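Local coordinates for protein Cap5O (PDB 3OJO) that binds NAD and probably oxidises UDP-N-acetyl-mannosamine as a dehydrogenase of Staphylococcus aureus capsular polysaccharide biosynthesis, at residues I241-L244 with D245-M249; F338-Y341 with E342-Q346. One frame throughout, in Å; residues are numbered along the deposited sequence.

In the fold
Both contacts are local, each within one continuous run of chain: 241-249 passes from a loop into the start of a helix and 338-346 is helical throughout, both with i to i+4 backbone bonds. Their centres are 29 Å apart and their nearest atoms about 15 Å. Interaction 1 opens helix 243-250 in the central region of the chain, and its inner side chains pack on helix 208-238 and on the second subunit. Interaction 2 runs through helix 336-346, which links strands 317-321 and 351-355 in a beta-alpha-beta unit, and meets no other chain of the assembly. Each is part buried, part exposed. A side-chain cap gives interaction 1 its polar chemistry; in interaction 2 the outer side gathers two carboxylates, while isoleucine and leucine line the inner side.

Interaction 1 (I241-L244 with D245-M249); sequences INVL and DVIEM
An N-cap opens helix 243-250: Asn242, the residue just before the first turn, reaches forward to the backbone of Asp245. Asn242 OD1 accepts from Asp245 N at 3.0 Å, with an N-H...O angle of 161°. The donor stands above the plane of the amide carbonyl, so the cap does not use an in-plane lone pair. With CG anti to the backbone N (chi1 -173°), the Asn242 amide lies beside its own carbonyl carbon and projects forward to Asp245. There it stacks on the Asp245 carboxylate, the two planes only 24° apart and Asn242 CG 3.2 Å from Asp245 OD2. The angle at Asn242 ND2 is too poor for a hydrogen bond to that oxygen. The main chain then takes up the helical pattern, Val246 N donating to Asn242 O (3.3 Å) and Ile247 N to Val243 O (2.9 Å). On the apolar side Ile241 CG2 meets Val246 CG2 at 3.6 Å, while Val243 CG2 lies alongside Ile247 CD1 at 3.9 Å. Val243 also packs on Thr233 and Cys236 of helix 208-238, and both Val243 and Val246 touch Met217 of the second subunit. A side-chain oxygen bonded to the N3 amide, followed by i to i+4 bonds, is the classic asparagine N-cap.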
ATOM      1  N   ILE B 241      15.264   0.894  16.343  1.00 33.32           N
ATOM      2  CA  ILE B 241      15.075   1.857  15.281  1.00 31.43           C
ATOM      3  C   ILE B 241      13.723   2.545  15.569  1.00 37.40           C
ATOM      4  O   ILE B 241      12.784   1.905  16.076  1.00 35.51           O
ATOM      5  CB  ILE B 241      15.167   1.197  13.876  1.00 33.11           C
ATOM      6  CG1 ILE B 241      16.607   0.674  13.616  1.00 33.35           C
ATOM      7  CG2 ILE B 241      14.750   2.173  12.760  1.00 31.93           C
ATOM      8  CD1 ILE B 241      16.750  -0.289  12.394  1.00 36.30           C
ATOM      9  N   ASN B 242      13.660   3.868  15.322  1.00 35.35           N
ATOM     10  CA  ASN B 242      12.436   4.621  15.507  1.00 35.65           C
ATOM     11  C   ASN B 242      11.589   4.442  14.239  1.00 38.70           C
ATOM     12  O   ASN B 242      11.986   4.914  13.171  1.00 38.83           O
ATOM     13  CB  ASN B 242      12.746   6.110  15.780  1.00 31.70           C
ATOM     14  CG  ASN B 242      11.508   6.884  16.143  1.00 39.65           C
ATOM     15  OD1 ASN B 242      10.485   6.884  15.438  1.00 36.45           O
ATOM     16  ND2 ASN B 242      11.547   7.505  17.283  1.00 35.35           N
ATOM     17  N   VAL B 243      10.436   3.779  14.353  1.00 33.67           N
ATOM     18  CA  VAL B 243       9.566   3.542  13.198  1.00 33.90           C
ATOM     19  C   VAL B 243       8.957   4.824  12.599  1.00 39.65           C
ATOM     20  O   VAL B 243       8.908   4.965  11.369  1.00 39.64           O
ATOM     21  CB  VAL B 243       8.543   2.397  13.422  1.00 38.47           C
ATOM     22  CG1 VAL B 243       7.441   2.777  14.408  1.00 37.41           C
ATOM     23  CG2 VAL B 243       7.957   1.905  12.090  1.00 38.76           C
ATOM     24  N   LEU B 244       8.589   5.788  13.474  1.00 36.89           N
ATOM     25  CA  LEU B 244       7.947   7.038  13.066  1.00 35.92           C
ATOM     26  C   LEU B 244       8.833   7.952  12.269  1.00 40.22           C
ATOM     27  O   LEU B 244       8.392   8.506  11.260  1.00 39.68           O
ATOM     28  CB  LEU B 244       7.257   7.731  14.241  1.00 35.78           C
ATOM     29  CG  LEU B 244       6.269   6.861  15.038  1.00 40.29           C
ATOM     30  CD1 LEU B 244       5.797   7.576  16.255  1.00 39.38           C
ATOM     31  CD2 LEU B 244       5.085   6.372  14.170  1.00 41.67           C
ATOM     32  N   ASP B 245      10.111   8.022  12.662  1.00 38.48           N
ATOM     33  CA  ASP B 245      11.173   8.792  12.017  1.00 38.30           C
ATOM     34  C   ASP B 245      11.548   8.207  10.678  1.00 41.72           C
ATOM     35  O   ASP B 245      11.812   8.956   9.728  1.00 43.88           O
ATOM     36  CB  ASP B 245      12.397   8.869  12.933  1.00 40.90           C
ATOM     37  CG  ASP B 245      12.177   9.762  14.142  1.00 54.19           C
ATOM     38  OD1 ASP B 245      11.328  10.673  14.061  1.00 55.75           O
ATOM     39  OD2 ASP B 245      12.874   9.566  15.158  1.00 64.92           O
ATOM     40  N   VAL B 246      11.542   6.872  10.586  1.00 36.15           N
ATOM     41  CA  VAL B 246      11.843   6.173   9.343  1.00 35.15           C
ATOM     42  C   VAL B 246      10.676   6.272   8.336  1.00 38.01           C
ATOM     43  O   VAL B 246      10.920   6.488   7.140  1.00 36.19           O
ATOM     44  CB  VAL B 246      12.339   4.738   9.614  1.00 39.50           C
ATOM     45  CG1 VAL B 246      12.705   4.038   8.316  1.00 39.20           C
ATOM     46  CG2 VAL B 246      13.555   4.770  10.538  1.00 39.14           C
ATOM     47  N   ILE B 247       9.404   6.160   8.805  1.00 36.01           N
ATOM     48  CA  ILE B 247       8.254   6.335   7.896  1.00 35.18           C
ATOM     49  C   ILE B 247       8.358   7.744   7.253  1.00 40.98           C
ATOM     50  O   ILE B 247       8.338   7.853   6.025  1.00 42.20           O
ATOM     51  CB  ILE B 247       6.885   6.056   8.572  1.00 37.09           C
ATOM     52  CG1 ILE B 247       6.742   4.556   8.898  1.00 36.81           C
ATOM     53  CG2 ILE B 247       5.689   6.555   7.693  1.00 36.07           C
ATOM     54  CD1 ILE B 247       5.634   4.211   9.889  1.00 36.36           C
ATOM     55  N   GLU B 248       8.593   8.786   8.083  1.00 38.00           N
ATOM     56  CA  GLU B 248       8.764  10.191   7.686  1.00 38.63           C
ATOM     57  C   GLU B 248       9.904  10.348   6.683  1.00 40.45           C
ATOM     58  O   GLU B 248       9.752  11.041   5.680  1.00 39.76           O
ATOM     59  CB  GLU B 248       8.955  11.075   8.935  1.00 40.72           C
ATOM     60  CG  GLU B 248       9.186  12.557   8.667  1.00 59.27           C
ATOM     61  CD  GLU B 248       9.421  13.400   9.911  1.00 96.67           C
ATOM     62  OE1 GLU B 248      10.222  12.982  10.782  1.00 93.03           O
ATOM     63  OE2 GLU B 248       8.796  14.480  10.018  1.00 97.93           O
ATOM     64  N   MET B 249      11.011   9.639   6.923  1.00 36.52           N
ATOM     65  CA  MET B 249      12.169   9.591   6.048  1.00 36.59           C
ATOM     66  C   MET B 249      11.775   8.980   4.683  1.00 40.59           C
ATOM     67  O   MET B 249      11.853   9.673   3.671  1.00 41.20           O
ATOM     68  CB  MET B 249      13.297   8.796   6.736  1.00 39.59           C
ATOM     69  CG  MET B 249      14.655   8.861   6.022  1.00 43.92           C
ATOM     70  SD  MET B 249      15.348  10.530   5.858  1.00 48.41           S
ATOM     71  CE  MET B 249      15.538  10.990   7.630  1.00 44.82           C
TER

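Interaction 2 (F338-Y341 with E342-Q346); sequences FDIY and ELLNQ
The Glu342 side chain runs back along helix 336-346 beside the Phe338 ring, one turn earlier. Its CB lies 3.4 Å from Phe338 O, the carbonyl that also accepts from Glu342 N at 3.0 Å with a nearly straight N-H...O angle of 170°. CG leaves anti to the backbone N (chi1 175°) and the chain stays extended, which carries the carboxylate back past the Phe338 ring. At the tip, Glu342 OE1 comes 3.9 Å from Phe338 CE2; the carboxylate and ring planes are 52° apart, so the two groups are not stacked. The same OE1 is 4.1 Å from Asp339 OD2, the two acids lying side by side. On the inner side, Ile340 and Leu344 run alongside each other, Ile340 CG2 being 4.1 Å from Leu344 CD1. Leu344 continues onto Val318 and Val320 of strand 317-321, and Ile340 onto helix 286-312. Tyr341 and Asn345 also run side by side, Tyr341 OH to Asn345 ND2 3.8 Å, and both touch Val352 of strand 351-355. The evidence therefore separates two chemistries: regular backbone bonds hold the whole helix and aliphatic contacts line its inner side, whereas the neighbouring carboxylates of Asp339 and Glu342 should repel mildly if both are ionised.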
ATOM      1  N   PHE B 338     -10.879  -1.695  22.540  1.00 43.14           N
ATOM      2  CA  PHE B 338     -11.714  -2.462  23.452  1.00 42.77           C
ATOM      3  C   PHE B 338     -11.152  -3.847  23.593  1.00 45.81           C
ATOM      4  O   PHE B 338     -11.178  -4.388  24.693  1.00 46.38           O
ATOM      5  CB  PHE B 338     -13.183  -2.528  22.996  1.00 44.86           C
ATOM      6  CG  PHE B 338     -14.041  -3.121  24.083  1.00 47.35           C
ATOM      7  CD1 PHE B 338     -14.514  -2.332  25.124  1.00 51.38           C
ATOM      8  CD2 PHE B 338     -14.294  -4.487  24.124  1.00 50.39           C
ATOM      9  CE1 PHE B 338     -15.273  -2.885  26.155  1.00 51.71           C
ATOM     10  CE2 PHE B 338     -15.016  -5.046  25.183  1.00 53.44           C
ATOM     11  CZ  PHE B 338     -15.507  -4.237  26.182  1.00 51.09           C
ATOM     12  N   ASP B 339     -10.650  -4.435  22.483  1.00 41.30           N
ATOM     13  CA  ASP B 339     -10.026  -5.760  22.484  1.00 40.26           C
ATOM     14  C   ASP B 339      -8.853  -5.846  23.449  1.00 43.30           C
ATOM     15  O   ASP B 339      -8.740  -6.828  24.185  1.00 41.83           O
ATOM     16  CB  ASP B 339      -9.626  -6.157  21.069  1.00 41.98           C
ATOM     17  CG  ASP B 339     -10.817  -6.578  20.233  1.00 52.02           C
ATOM     18  OD1 ASP B 339     -10.603  -7.083  19.101  1.00 53.51           O
ATOM     19  OD2 ASP B 339     -11.966  -6.431  20.716  1.00 51.47           O
ATOM     20  N   ILE B 340      -8.064  -4.751  23.532  1.00 41.07           N
ATOM     21  CA  ILE B 340      -6.914  -4.615  24.432  1.00 41.09           C
ATOM     22  C   ILE B 340      -7.402  -4.550  25.872  1.00 46.84           C
ATOM     23  O   ILE B 340      -6.892  -5.291  26.712  1.00 46.86           O
ATOM     24  CB  ILE B 340      -5.972  -3.426  24.035  1.00 43.40           C
ATOM     25  CG1 ILE B 340      -5.310  -3.691  22.658  1.00 44.56           C
ATOM     26  CG2 ILE B 340      -4.890  -3.188  25.088  1.00 43.00           C
ATOM     27  CD1 ILE B 340      -4.903  -2.505  21.861  1.00 45.73           C
ATOM     28  N   TYR B 341      -8.400  -3.681  26.146  1.00 44.61           N
ATOM     29  CA  TYR B 341      -9.001  -3.469  27.473  1.00 44.98           C
ATOM     30  C   TYR B 341      -9.490  -4.785  28.076  1.00 47.55           C
ATOM     31  O   TYR B 341      -9.160  -5.098  29.204  1.00 47.89           O
ATOM     32  CB  TYR B 341     -10.146  -2.432  27.387  1.00 46.79           C
ATOM     33  CG  TYR B 341     -11.075  -2.409  28.585  1.00 48.73           C
ATOM     34  CD1 TYR B 341     -10.701  -1.778  29.770  1.00 50.50           C
ATOM     35  CD2 TYR B 341     -12.314  -3.053  28.548  1.00 49.40           C
ATOM     36  CE1 TYR B 341     -11.538  -1.784  30.887  1.00 51.55           C
ATOM     37  CE2 TYR B 341     -13.156  -3.066  29.658  1.00 49.93           C
ATOM     38  CZ  TYR B 341     -12.769  -2.421  30.820  1.00 55.44           C
ATOM     39  OH  TYR B 341     -13.604  -2.424  31.901  1.00 55.66           O
ATOM     40  N   GLU B 342     -10.249  -5.535  27.301  1.00 43.77           N
ATOM     41  CA  GLU B 342     -10.825  -6.826  27.624  1.00 44.86           C
ATOM     42  C   GLU B 342      -9.719  -7.885  27.899  1.00 51.16           C
ATOM     43  O   GLU B 342      -9.886  -8.706  28.801  1.00 51.53           O
ATOM     44  CB  GLU B 342     -11.741  -7.216  26.447  1.00 46.22           C
ATOM     45  CG  GLU B 342     -12.383  -8.591  26.473  1.00 55.30           C
ATOM     46  CD  GLU B 342     -13.084  -9.002  25.185  1.00 84.44           C
ATOM     47  OE1 GLU B 342     -13.032  -8.236  24.189  1.00 84.04           O
ATOM     48  OE2 GLU B 342     -13.699 -10.095  25.179  1.00 78.67           O
ATOM     49  N   LEU B 343      -8.610  -7.864  27.117  1.00 47.77           N
ATOM     50  CA  LEU B 343      -7.456  -8.766  27.256  1.00 46.64           C
ATOM     51  C   LEU B 343      -6.708  -8.412  28.517  1.00 50.91           C
ATOM     52  O   LEU B 343      -6.271  -9.305  29.245  1.00 51.55           O
ATOM     53  CB  LEU B 343      -6.480  -8.655  26.055  1.00 45.80           C
ATOM     54  CG  LEU B 343      -6.838  -9.408  24.773  1.00 47.54           C
ATOM     55  CD1 LEU B 343      -5.966  -8.940  23.620  1.00 46.84           C
ATOM     56  CD2 LEU B 343      -6.748 -10.914  24.961  1.00 44.86           C
ATOM     57  N   LEU B 344      -6.554  -7.113  28.763  1.00 47.35           N
ATOM     58  CA  LEU B 344      -5.894  -6.613  29.956  1.00 48.17           C
ATOM     59  C   LEU B 344      -6.739  -6.948  31.200  1.00 56.40           C
ATOM     60  O   LEU B 344      -6.181  -7.330  32.234  1.00 55.90           O
ATOM     61  CB  LEU B 344      -5.635  -5.099  29.850  1.00 47.51           C
ATOM     62  CG  LEU B 344      -4.480  -4.617  28.981  1.00 50.94           C
ATOM     63  CD1 LEU B 344      -4.289  -3.140  29.153  1.00 52.73           C
ATOM     64  CD2 LEU B 344      -3.175  -5.344  29.293  1.00 50.23           C
ATOM     65  N   ASN B 345      -8.082  -6.820  31.089  1.00 56.46           N
ATOM     66  CA  ASN B 345      -9.026  -7.134  32.163  1.00 57.84           C
ATOM     67  C   ASN B 345      -8.944  -8.623  32.503  1.00 63.35           C
ATOM     68  O   ASN B 345      -8.856  -8.962  33.685  1.00 63.72           O
ATOM     69  CB  ASN B 345     -10.458  -6.744  31.783  1.00 61.97           C
ATOM     70  CG  ASN B 345     -11.399  -6.670  32.960  1.00 93.72           C
ATOM     71  OD1 ASN B 345     -11.799  -7.685  33.541  1.00 90.47           O
ATOM     72  ND2 ASN B 345     -11.765  -5.460  33.342  1.00 88.73           N
ATOM     73  N   GLN B 346      -8.937  -9.499  31.471  1.00 60.60           N
ATOM     74  CA  GLN B 346      -8.814 -10.948  31.613  1.00 61.09           C
ATOM     75  C   GLN B 346      -7.487 -11.313  32.293  1.00 68.37           C
ATOM     76  O   GLN B 346      -7.470 -12.150  33.200  1.00 69.05           O
ATOM     77  CB  GLN B 346      -8.919 -11.621  30.239  1.00 62.20           C
ATOM     78  CG  GLN B 346      -8.680 -13.115  30.296  1.00 79.23           C
ATOM     79  CD  GLN B 346      -9.580 -13.914  29.397  1.00106.11           C
ATOM     80  OE1 GLN B 346      -9.673 -13.668  28.192  1.00105.58           O
ATOM     81  NE2 GLN B 346     -10.218 -14.917  29.977  1.00 98.17           N
TER